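Local coordinates for protein aldose-aldose oxidoreductase (Caulobacter crescentus, PDB 5A04) that probably oxidises one aldose sugar while reducing another, passing hydride through a bound NADP(H) cofactor in the manner of its oxidoreductase family, at residues A[82-86]-A[102-108]; A[180-184]-A[221-227]. One frame throughout, in Å; residues are numbered along the deposited sequence.

How the contacts relate
Contact 1 joins two loops at the C-terminal ends of the Rossmann-fold strands and forms part of the pocket for NADPH and glucose; contact 2 lies in the C-terminal alpha/beta domain, where the start of helix 182-198 meets strand 224-230 and the loop before it. Their centres are about 16 Å apart, and Met184 bridges them. Its backbone O packs 3.2 Å from Pro105 CD, and its CE reaches to 3.4 Å from Ala107 O. The side chain of Met184 stays about 8 Å from NADPH and about 9 Å from glucose and so touches neither ligand, yet its helix also carries Asp185 and Tyr189, which both bind the glucose.

Contact 1 of 2, residues A[82-86]-A[102-108]; sequences PNSLH and CEKPMAN. With NDP (NADPH dihydro-nicotinamide-adenine-dinucleotide phosphate), chain G; BGC (beta-D-glucopyranose), chain H.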
ATOM      1  N   PRO A  82       6.725  27.064  10.707  1.00 14.00           N
ATOM      2  CA  PRO A  82       5.906  26.634   9.562  1.00 15.16           C
ATOM      3  C   PRO A  82       6.708  26.621   8.262  1.00 16.45           C
ATOM      4  O   PRO A  82       7.699  27.353   8.123  1.00 16.34           O
ATOM      5  CB  PRO A  82       4.788  27.679   9.527  1.00 18.28           C
ATOM      6  CG  PRO A  82       4.633  28.061  10.984  1.00 15.92           C
ATOM      7  CD  PRO A  82       6.027  28.070  11.532  1.00 18.54           C
ATOM      8  N   ASN A  83       6.273  25.784   7.328  1.00 15.60           N
ATOM      9  CA  ASN A  83       7.045  25.452   6.141  1.00 15.00           C
ATOM     10  C   ASN A  83       7.409  26.664   5.301  1.00 15.58           C
ATOM     11  O   ASN A  83       8.525  26.768   4.821  1.00 15.47           O
ATOM     12  CB  ASN A  83       6.274  24.447   5.283  1.00 16.95           C
ATOM     13  CG  ASN A  83       5.925  23.190   6.052  1.00 18.41           C
ATOM     14  OD1 ASN A  83       6.594  22.853   7.029  1.00 19.48           O
ATOM     15  ND2 ASN A  83       4.884  22.485   5.610  1.00 17.55           N
ATOM     16  N   SER A  84       6.468  27.584   5.130  1.00 15.74           N
ATOM     17  CA  SER A  84       6.738  28.758   4.293  1.00 16.44           C
ATOM     18  C   SER A  84       7.804  29.700   4.867  1.00 21.14           C
ATOM     19  O   SER A  84       8.311  30.566   4.153  1.00 20.70           O
ATOM     20  CB  SER A  84       5.441  29.540   4.053  1.00 19.32           C
ATOM     21  OG  SER A  84       4.506  28.730   3.351  1.00 20.63           O
ATOM     22  N   LEU A  85       8.134  29.549   6.148  1.00 14.97           N
ATOM     23  CA  LEU A  85       9.161  30.382   6.777  1.00 15.56           C
ATOM     24  C   LEU A  85      10.559  29.748   6.755  1.00 15.32           C
ATOM     25  O   LEU A  85      11.547  30.392   7.140  1.00 16.53           O
ATOM     26  CB  LEU A  85       8.762  30.699   8.220  1.00 17.12           C
ATOM     27  CG  LEU A  85       7.423  31.417   8.378  1.00 25.70           C
ATOM     28  CD1 LEU A  85       7.234  31.873   9.811  1.00 24.48           C
ATOM     29  CD2 LEU A  85       7.342  32.574   7.452  1.00 28.91           C
ATOM     30  N   HIS A  86      10.655  28.493   6.305  1.00 15.26           N
ATOM     31  CA  HIS A  86      11.952  27.820   6.268  1.00 15.65           C
ATOM     32  C   HIS A  86      12.959  28.586   5.419  1.00 14.92           C
ATOM     33  O   HIS A  86      14.105  28.782   5.824  1.00 15.67           O
ATOM     34  CB  HIS A  86      11.818  26.394   5.727  1.00 14.16           C
ATOM     35  CG  HIS A  86      11.097  25.470   6.655  1.00 15.29           C
ATOM     36  ND1 HIS A  86      10.828  24.155   6.334  1.00 17.38           N
ATOM     37  CD2 HIS A  86      10.582  25.670   7.891  1.00 14.68           C
ATOM     38  CE1 HIS A  86      10.187  23.583   7.339  1.00 16.08           C
ATOM     39  NE2 HIS A  86      10.020  24.480   8.294  1.00 15.95           N
ATOM     40  N   CYS A 102      17.475  22.495   9.004  1.00 13.68           N
ATOM     41  CA  CYS A 102      16.137  22.955   8.641  1.00 13.09           C
ATOM     42  C   CYS A 102      15.153  21.788   8.679  1.00 15.59           C
ATOM     43  O   CYS A 102      15.436  20.720   8.145  1.00 15.29           O
ATOM     44  CB  CYS A 102      16.147  23.586   7.244  1.00 14.87           C
ATOM     45  SG  CYS A 102      14.549  24.318   6.811  1.00 17.96           S
ATOM     46  N   GLU A 103      13.999  21.983   9.303  1.00 15.48           N
ATOM     47  CA  GLU A 103      13.017  20.906   9.354  1.00 14.94           C
ATOM     48  C   GLU A 103      12.444  20.592   7.974  1.00 16.80           C
ATOM     49  O   GLU A 103      12.509  21.409   7.067  1.00 16.68           O
ATOM     50  CB  GLU A 103      11.881  21.250  10.328  1.00 15.88           C
ATOM     51  CG  GLU A 103      12.052  20.543  11.673  1.00 16.91           C
ATOM     52  CD  GLU A 103      12.361  19.078  11.488  1.00 17.11           C
ATOM     53  OE1 GLU A 103      11.616  18.411  10.736  1.00 18.22           O
ATOM     54  OE2 GLU A 103      13.366  18.597  12.057  1.00 17.39           O
ATOM     55  N   LYS A 104      11.899  19.388   7.828  1.00 15.28           N
ATOM     56  CA  LYS A 104      11.132  19.032   6.642  1.00 17.61           C
ATOM     57  C   LYS A 104       9.728  19.609   6.732  1.00 17.58           C
ATOM     58  O   LYS A 104       9.271  19.965   7.815  1.00 18.84           O
ATOM     59  CB  LYS A 104      11.067  17.505   6.460  1.00 17.70           C
ATOM     60  CG  LYS A 104      10.888  16.662   7.750  1.00 18.14           C
ATOM     61  CD  LYS A 104       9.597  16.944   8.535  1.00 20.10           C
ATOM     62  CE  LYS A 104       8.325  16.693   7.731  1.00 19.29           C
ATOM     63  NZ  LYS A 104       7.114  17.062   8.532  1.00 20.18           N
ATOM     64  N   PRO A 105       9.044  19.750   5.586  1.00 15.93           N
ATOM     65  CA  PRO A 105       9.609  19.699   4.237  1.00 16.41           C
ATOM     66  C   PRO A 105      10.545  20.900   4.082  1.00 14.83           C
ATOM     67  O   PRO A 105      10.323  21.906   4.750  1.00 15.34           O
ATOM     68  CB  PRO A 105       8.367  19.806   3.337  1.00 15.80           C
ATOM     69  CG  PRO A 105       7.420  20.649   4.157  1.00 17.18           C
ATOM     70  CD  PRO A 105       7.616  20.118   5.571  1.00 15.50           C
ATOM     71  N   MET A 106      11.580  20.780   3.270  1.00 15.71           N
ATOM     72  CA  MET A 106      12.594  21.831   3.179  1.00 16.58           C
ATOM     73  C   MET A 106      12.018  23.221   2.899  1.00 17.00           C
ATOM     74  O   MET A 106      12.331  24.176   3.614  1.00 16.25           O
ATOM     75  CB  MET A 106      13.608  21.464   2.111  1.00 15.66           C
ATOM     76  CG  MET A 106      14.726  22.491   1.926  1.00 14.73           C
ATOM     77  SD  MET A 106      15.924  21.736   0.825  1.00 17.01           S
ATOM     78  CE  MET A 106      17.217  22.979   0.851  1.00 17.64           C
ATOM     79  N   ALA A 107      11.161  23.327   1.883  1.00 16.21           N
ATOM     80  CA  ALA A 107      10.494  24.595   1.576  1.00 14.88           C
ATOM     81  C   ALA A 107       9.252  24.307   0.737  1.00 20.60           C
ATOM     82  O   ALA A 107       8.958  23.144   0.459  1.00 18.88           O
ATOM     83  CB  ALA A 107      11.449  25.539   0.843  1.00 17.48           C
ATOM     84  N   ASN A 108       8.534  25.343   0.314  1.00 19.69           N
ATOM     85  CA  ASN A 108       7.293  25.118  -0.441  1.00 20.06           C
ATOM     86  C   ASN A 108       7.511  24.617  -1.863  1.00 20.99           C
ATOM     87  O   ASN A 108       6.629  23.975  -2.442  1.00 21.89           O
ATOM     88  CB  ASN A 108       6.459  26.401  -0.515  1.00 23.90           C
ATOM     89  CG  ASN A 108       5.946  26.855   0.842  1.00 22.74           C
ATOM     90  OD1 ASN A 108       6.076  26.149   1.848  1.00 27.01           O
ATOM     91  ND2 ASN A 108       5.363  28.045   0.875  1.00 26.27           N
TER
HETATM   92  PA  NDP G1340       4.086  24.521  15.906  1.00 21.44           P
HETATM   93  O1A NDP G1340       2.939  25.288  15.347  1.00 21.20           O
HETATM   94  O2A NDP G1340       3.852  23.626  17.092  1.00 21.43           O
HETATM   95  O5B NDP G1340       5.326  25.534  16.280  1.00 21.73           O
HETATM   96  C5B NDP G1340       5.563  26.387  15.196  1.00 20.16           C
HETATM   97  C4B NDP G1340       6.353  27.565  15.783  1.00 20.80           C
HETATM   98  O4B NDP G1340       6.925  28.361  14.743  1.00 18.77           O
HETATM   99  C3B NDP G1340       5.402  28.483  16.586  1.00 23.24           C
HETATM  100  O3B NDP G1340       5.262  28.045  17.900  1.00 22.31           O
HETATM  101  C2B NDP G1340       6.215  29.784  16.605  1.00 21.43           C
HETATM  102  O2B NDP G1340       7.170  29.765  17.494  1.00 19.59           O
HETATM  103  C1B NDP G1340       6.942  29.701  15.194  1.00 21.05           C
HETATM  104  N9A NDP G1340       6.319  30.572  14.194  1.00 22.62           N
HETATM  105  C8A NDP G1340       6.920  31.628  13.516  1.00 24.57           C
HETATM  106  N7A NDP G1340       6.079  32.259  12.673  1.00 21.93           N
HETATM  107  C5A NDP G1340       4.868  31.575  12.813  1.00 24.23           C
HETATM  108  C6A NDP G1340       3.611  31.745  12.203  1.00 28.72           C
HETATM  109  N6A NDP G1340       3.420  32.745  11.275  1.00 29.32           N
HETATM  110  N1A NDP G1340       2.552  30.934  12.507  1.00 25.66           N
HETATM  111  C2A NDP G1340       2.823  29.952  13.445  1.00 26.28           C
HETATM  112  N3A NDP G1340       3.955  29.666  14.098  1.00 23.75           N
HETATM  113  C4A NDP G1340       4.990  30.514  13.763  1.00 23.86           C
HETATM  114  O3  NDP G1340       4.537  23.628  14.581  1.00 21.64           O
HETATM  115  PN  NDP G1340       5.433  22.300  14.870  1.00 20.12           P
HETATM  116  O1N NDP G1340       6.573  22.546  15.773  1.00 19.57           O
HETATM  117  O2N NDP G1340       4.619  21.025  14.849  1.00 20.25           O
HETATM  118  O5D NDP G1340       6.179  22.153  13.285  1.00 19.23           O
HETATM  119  C5D NDP G1340       7.096  23.175  13.008  1.00 18.75           C
HETATM  120  C4D NDP G1340       8.055  22.639  11.909  1.00 17.80           C
HETATM  121  O4D NDP G1340       8.635  21.382  12.377  1.00 19.99           O
HETATM  122  C3D NDP G1340       7.282  22.281  10.585  1.00 19.77           C
HETATM  123  O3D NDP G1340       8.122  22.544   9.446  1.00 18.16           O
HETATM  124  C2D NDP G1340       7.056  20.780  10.700  1.00 19.90           C
HETATM  125  O2D NDP G1340       7.033  20.141   9.435  1.00 20.77           O
HETATM  126  C1D NDP G1340       8.366  20.354  11.452  1.00 17.32           C
HETATM  127  N1N NDP G1340       8.127  19.144  12.242  1.00 17.33           N
HETATM  128  C2N NDP G1340       8.965  18.050  12.104  1.00 20.25           C
HETATM  129  C3N NDP G1340       8.743  16.939  12.868  1.00 19.08           C
HETATM  130  C7N NDP G1340       9.622  15.780  12.722  1.00 20.95           C
HETATM  131  O7N NDP G1340       9.371  14.688  13.265  1.00 21.88           O
HETATM  132  N7N NDP G1340      10.781  15.902  11.960  1.00 18.07           N
HETATM  133  C4N NDP G1340       7.628  16.853  13.851  1.00 21.40           C
HETATM  134  C5N NDP G1340       6.774  18.048  13.892  1.00 19.66           C
HETATM  135  C6N NDP G1340       7.033  19.113  13.135  1.00 19.24           C
HETATM  136  P2B NDP G1340       7.467  31.209  18.388  1.00 21.07           P
HETATM  137  O1X NDP G1340       7.641  32.200  17.259  1.00 21.29           O
HETATM  138  O2X NDP G1340       6.183  31.285  19.156  1.00 20.67           O
HETATM  139  O3X NDP G1340       8.724  30.848  19.176  1.00 20.60           O
HETATM  140  C2  BGC H1341       4.885  16.001  11.113  1.00 25.92           C
HETATM  141  C3  BGC H1341       3.882  15.903  12.271  1.00 26.26           C
HETATM  142  C4  BGC H1341       3.609  14.464  12.598  1.00 30.69           C
HETATM  143  C5  BGC H1341       4.901  13.693  12.815  1.00 31.37           C
HETATM  144  C6  BGC H1341       4.579  12.179  12.922  1.00 29.88           C
HETATM  145  C1  BGC H1341       6.070  15.255  11.537  1.00 24.78           C
HETATM  146  O1  BGC H1341       7.110  15.413  10.573  1.00 23.93           O
HETATM  147  O2  BGC H1341       5.179  17.372  10.875  1.00 22.89           O
HETATM  148  O3  BGC H1341       2.696  16.562  11.853  1.00 24.12           O
HETATM  149  O4  BGC H1341       2.802  14.389  13.763  1.00 32.39           O
HETATM  150  O5  BGC H1341       5.776  13.868  11.723  1.00 29.45           O
HETATM  151  O6  BGC H1341       5.744  11.445  13.318  1.00 38.45           O
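Asn83 and Ser84, in the turn leading into helix 86-95, lie beside Ala107 and Asn108, with 5.8 Å between Asn83 CA and Ala107 CA. The imidazole of His86 suits its place because its two nitrogens serve different partners: ND1 the carbonyls of Pro105 and Met106, NE2 Thr81 O and, weakly, ribose O3D of NADPH. Met106 O, 3.1 Å from ND1, lies in the imidazole plane, while ND1 stands above the plane of that carbonyl; the bond to Pro105 O is weak. A chi1 of -69°, with CG anti to the carbonyl carbon, turns the ring toward these two oxygens. Asn83 CA covers one ring face.

The amide of Asn83 crosses the ring of Pro105 at about a right angle, its OD1 3.3 Å from Pro105 CD and 2.9 Å from the same O3D, while ND2 binds Ala178 O. Pro105, preceded by a cis peptide bond, is the last residue of the Glu-Lys-Pro motif characteristic of this oxidoreductase family. Here Glu103 OE1 accepts the carboxamide N7N almost straight, at 2.9 Å and 174°, with OE2 held by Tyr78. Lys104 curls so that its NZ bonds glucose O1 at 2.6 Å. At the far end Asn108 ND2 donates to Ser84 OG at 2.7 Å, in the plane of the amide; that hydroxyl also bonds Ala176 O.

Cys102 ends strand 99-102 and packs on helix 110-123 and strand 127-129, as Met106 does, whereas Pro105 rests against helix 182-198, joining the Rossmann fold to the C-terminal alpha/beta domain.

Contact 2 of 2, residues A[180-184]-A[221-227]; sequences GGSLM and VEDIINF
Glu222 OE2 is gripped by the backbone N of Leu183 at 3.1 Å, arriving nearly along the C-O axis, and by the hydroxyl of Tyr328 on helix 314-333. The other oxygen, OE1, accepts Gly181 N at 2.8 Å from above the carboxylate plane. Glutamate has the length for this: chi1 of 80° and a bend at chi2 of -75° fold the chain back, bringing the carboxylate against the first turn of helix 182-198.

Gly181 occupies the N-cap position of that helix. A side chain there would run into Glu222 O, which instead accepts Ser182 N at 3.2 Å; the bare CA packs 3.4 Å from Val221 CB. Ser182 is small enough to turn its hydroxyl onto the loop just before strand 224-230, where OG donates to Asp223 O at 2.7 Å while also bonding Ser241 OG.

Beyond the polar part, Leu183 CB touches Ile225 CG2 at 3.7 Å. With CG anti to the backbone N (chi1 -179°), Leu183 CD1 is carried to Phe227 CE1, also at 3.7 Å, the two side chains crossing obliquely. Branched and aromatic residues suit this strand face, which Ile327 of helix 314-333 also covers. Asp223 points away and makes a salt bridge with Arg155 of the second subunit.

Were Glu222 replaced by an alanine, the amides of Gly181 and Leu183 and the hydroxyl of Tyr328 would probably be left without the carboxylate that pairs with them, and a gap would open beside the helix start. A buried carboxylate facing the amides of a helix N-terminus is likely to be stabilised as the anion by the helix dipole. The loop before strand 224-230 thus holds the helix start by polar bonds, and Ile225 and Phe227 of the strand hold it by apolar packing.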
ATOM      1  N   GLY A 180       1.106  23.381   1.231  1.00 15.81           N
ATOM      2  CA  GLY A 180       0.384  22.223   0.728  1.00 15.44           C
ATOM      3  C   GLY A 180      -0.153  21.450   1.920  1.00 15.80           C
ATOM      4  O   GLY A 180       0.077  21.842   3.065  1.00 16.21           O
ATOM      5  N   GLY A 181      -0.860  20.360   1.641  1.00 15.20           N
ATOM      6  CA  GLY A 181      -1.545  19.591   2.666  1.00 13.89           C
ATOM      7  C   GLY A 181      -0.750  18.404   3.177  1.00 14.54           C
ATOM      8  O   GLY A 181       0.446  18.527   3.469  1.00 14.79           O
ATOM      9  N   SER A 182      -1.407  17.249   3.282  1.00 14.31           N
ATOM     10  CA  SER A 182      -0.777  16.064   3.882  1.00 14.75           C
ATOM     11  C   SER A 182       0.568  15.684   3.254  1.00 14.05           C
ATOM     12  O   SER A 182       1.469  15.235   3.953  1.00 14.51           O
ATOM     13  CB  SER A 182      -1.727  14.860   3.811  1.00 15.82           C
ATOM     14  OG  SER A 182      -1.814  14.353   2.483  1.00 15.72           O
ATOM     15  N   LEU A 183       0.720  15.872   1.946  1.00 14.49           N
ATOM     16  CA  LEU A 183       1.964  15.480   1.297  1.00 13.53           C
ATOM     17  C   LEU A 183       3.145  16.277   1.831  1.00 15.17           C
ATOM     18  O   LEU A 183       4.242  15.750   1.965  1.00 15.78           O
ATOM     19  CB  LEU A 183       1.859  15.662  -0.217  1.00 14.51           C
ATOM     20  CG  LEU A 183       3.090  15.254  -1.040  1.00 14.48           C
ATOM     21  CD1 LEU A 183       3.510  13.809  -0.709  1.00 15.64           C
ATOM     22  CD2 LEU A 183       2.805  15.416  -2.537  1.00 16.12           C
ATOM     23  N   MET A 184       2.920  17.557   2.110  1.00 12.84           N
ATOM     24  CA  MET A 184       3.999  18.406   2.593  1.00 14.28           C
ATOM     25  C   MET A 184       4.395  17.991   4.010  1.00 17.44           C
ATOM     26  O   MET A 184       5.578  18.008   4.355  1.00 18.99           O
ATOM     27  CB  MET A 184       3.579  19.883   2.537  1.00 14.66           C
ATOM     28  CG  MET A 184       3.522  20.448   1.125  1.00 16.03           C
ATOM     29  SD  MET A 184       5.139  20.436   0.331  1.00 19.99           S
ATOM     30  CE  MET A 184       5.920  21.805   1.149  1.00 20.31           C
ATOM     31  N   VAL A 221      -6.012  23.085   1.555  1.00 17.49           N
ATOM     32  CA  VAL A 221      -4.984  22.103   1.223  1.00 15.72           C
ATOM     33  C   VAL A 221      -5.580  20.701   1.123  1.00 18.68           C
ATOM     34  O   VAL A 221      -6.734  20.493   1.508  1.00 16.09           O
ATOM     35  CB  VAL A 221      -3.834  22.114   2.258  1.00 16.14           C
ATOM     36  CG1 VAL A 221      -3.221  23.519   2.353  1.00 17.24           C
ATOM     37  CG2 VAL A 221      -4.312  21.637   3.634  1.00 15.00           C
ATOM     38  N   GLU A 222      -4.799  19.742   0.621  1.00 15.32           N
ATOM     39  CA  GLU A 222      -5.349  18.417   0.332  1.00 15.98           C
ATOM     40  C   GLU A 222      -5.324  17.497   1.544  1.00 16.01           C
ATOM     41  O   GLU A 222      -4.463  17.608   2.424  1.00 15.49           O
ATOM     42  CB  GLU A 222      -4.608  17.757  -0.848  1.00 16.47           C
ATOM     43  CG  GLU A 222      -3.254  17.105  -0.542  1.00 16.47           C
ATOM     44  CD  GLU A 222      -2.107  18.090  -0.336  1.00 15.63           C
ATOM     45  OE1 GLU A 222      -2.269  19.312  -0.585  1.00 15.62           O
ATOM     46  OE2 GLU A 222      -1.011  17.628   0.076  1.00 15.73           O
ATOM     47  N   ASP A 223      -6.285  16.577   1.560  1.00 14.60           N
ATOM     48  CA  ASP A 223      -6.377  15.559   2.597  1.00 15.82           C
ATOM     49  C   ASP A 223      -5.592  14.330   2.153  1.00 15.52           C
ATOM     50  O   ASP A 223      -4.479  14.107   2.626  1.00 16.11           O
ATOM     51  CB  ASP A 223      -7.846  15.222   2.869  1.00 15.57           C
ATOM     52  CG  ASP A 223      -8.017  14.001   3.763  1.00 18.64           C
ATOM     53  OD1 ASP A 223      -7.037  13.572   4.403  1.00 17.42           O
ATOM     54  OD2 ASP A 223      -9.151  13.492   3.829  1.00 18.37           O
ATOM     55  N   ILE A 224      -6.168  13.537   1.255  1.00 13.95           N
ATOM     56  CA  ILE A 224      -5.481  12.353   0.737  1.00 15.11           C
ATOM     57  C   ILE A 224      -4.834  12.636  -0.613  1.00 15.43           C
ATOM     58  O   ILE A 224      -5.471  13.182  -1.513  1.00 16.38           O
ATOM     59  CB  ILE A 224      -6.440  11.147   0.588  1.00 16.18           C
ATOM     60  CG1 ILE A 224      -6.903  10.664   1.967  1.00 20.71           C
ATOM     61  CG2 ILE A 224      -5.745  10.001  -0.143  1.00 16.17           C
ATOM     62  CD1 ILE A 224      -7.998   9.580   1.903  1.00 23.25           C
ATOM     63  N   ILE A 225      -3.563  12.288  -0.749  1.00 14.08           N
ATOM     64  CA  ILE A 225      -2.972  12.224  -2.085  1.00 15.58           C
ATOM     65  C   ILE A 225      -2.014  11.033  -2.119  1.00 16.49           C
ATOM     66  O   ILE A 225      -0.928  11.038  -1.533  1.00 16.54           O
ATOM     67  CB  ILE A 225      -2.293  13.570  -2.510  1.00 15.96           C
ATOM     68  CG1 ILE A 225      -1.756  13.463  -3.943  1.00 15.45           C
ATOM     69  CG2 ILE A 225      -1.198  14.028  -1.512  1.00 14.62           C
ATOM     70  CD1 ILE A 225      -1.345  14.826  -4.534  1.00 16.43           C
ATOM     71  N   ASN A 226      -2.474   9.972  -2.774  1.00 14.53           N
ATOM     72  CA  ASN A 226      -1.717   8.732  -2.859  1.00 13.86           C
ATOM     73  C   ASN A 226      -0.949   8.732  -4.153  1.00 14.36           C
ATOM     74  O   ASN A 226      -1.427   9.268  -5.159  1.00 15.30           O
ATOM     75  CB  ASN A 226      -2.652   7.521  -2.782  1.00 13.83           C
ATOM     76  CG  ASN A 226      -3.452   7.500  -1.495  1.00 15.53           C
ATOM     77  OD1 ASN A 226      -3.027   8.066  -0.473  1.00 15.50           O
ATOM     78  ND2 ASN A 226      -4.612   6.845  -1.529  1.00 16.12           N
ATOM     79  N   PHE A 227       0.239   8.150  -4.151  1.00 13.48           N
ATOM     80  CA  PHE A 227       1.057   8.224  -5.349  1.00 13.39           C
ATOM     81  C   PHE A 227       1.823   6.945  -5.604  1.00 15.44           C
ATOM     82  O   PHE A 227       2.039   6.121  -4.702  1.00 14.71           O
ATOM     83  CB  PHE A 227       2.013   9.436  -5.293  1.00 13.33           C
ATOM     84  CG  PHE A 227       2.823   9.548  -4.020  1.00 14.00           C
ATOM     85  CD1 PHE A 227       2.273  10.111  -2.866  1.00 13.49           C
ATOM     86  CD2 PHE A 227       4.154   9.142  -3.999  1.00 14.82           C
ATOM     87  CE1 PHE A 227       3.046  10.228  -1.684  1.00 15.52           C
ATOM     88  CE2 PHE A 227       4.924   9.271  -2.834  1.00 17.78           C
ATOM     89  CZ  PHE A 227       4.367   9.809  -1.683  1.00 15.62           C
TER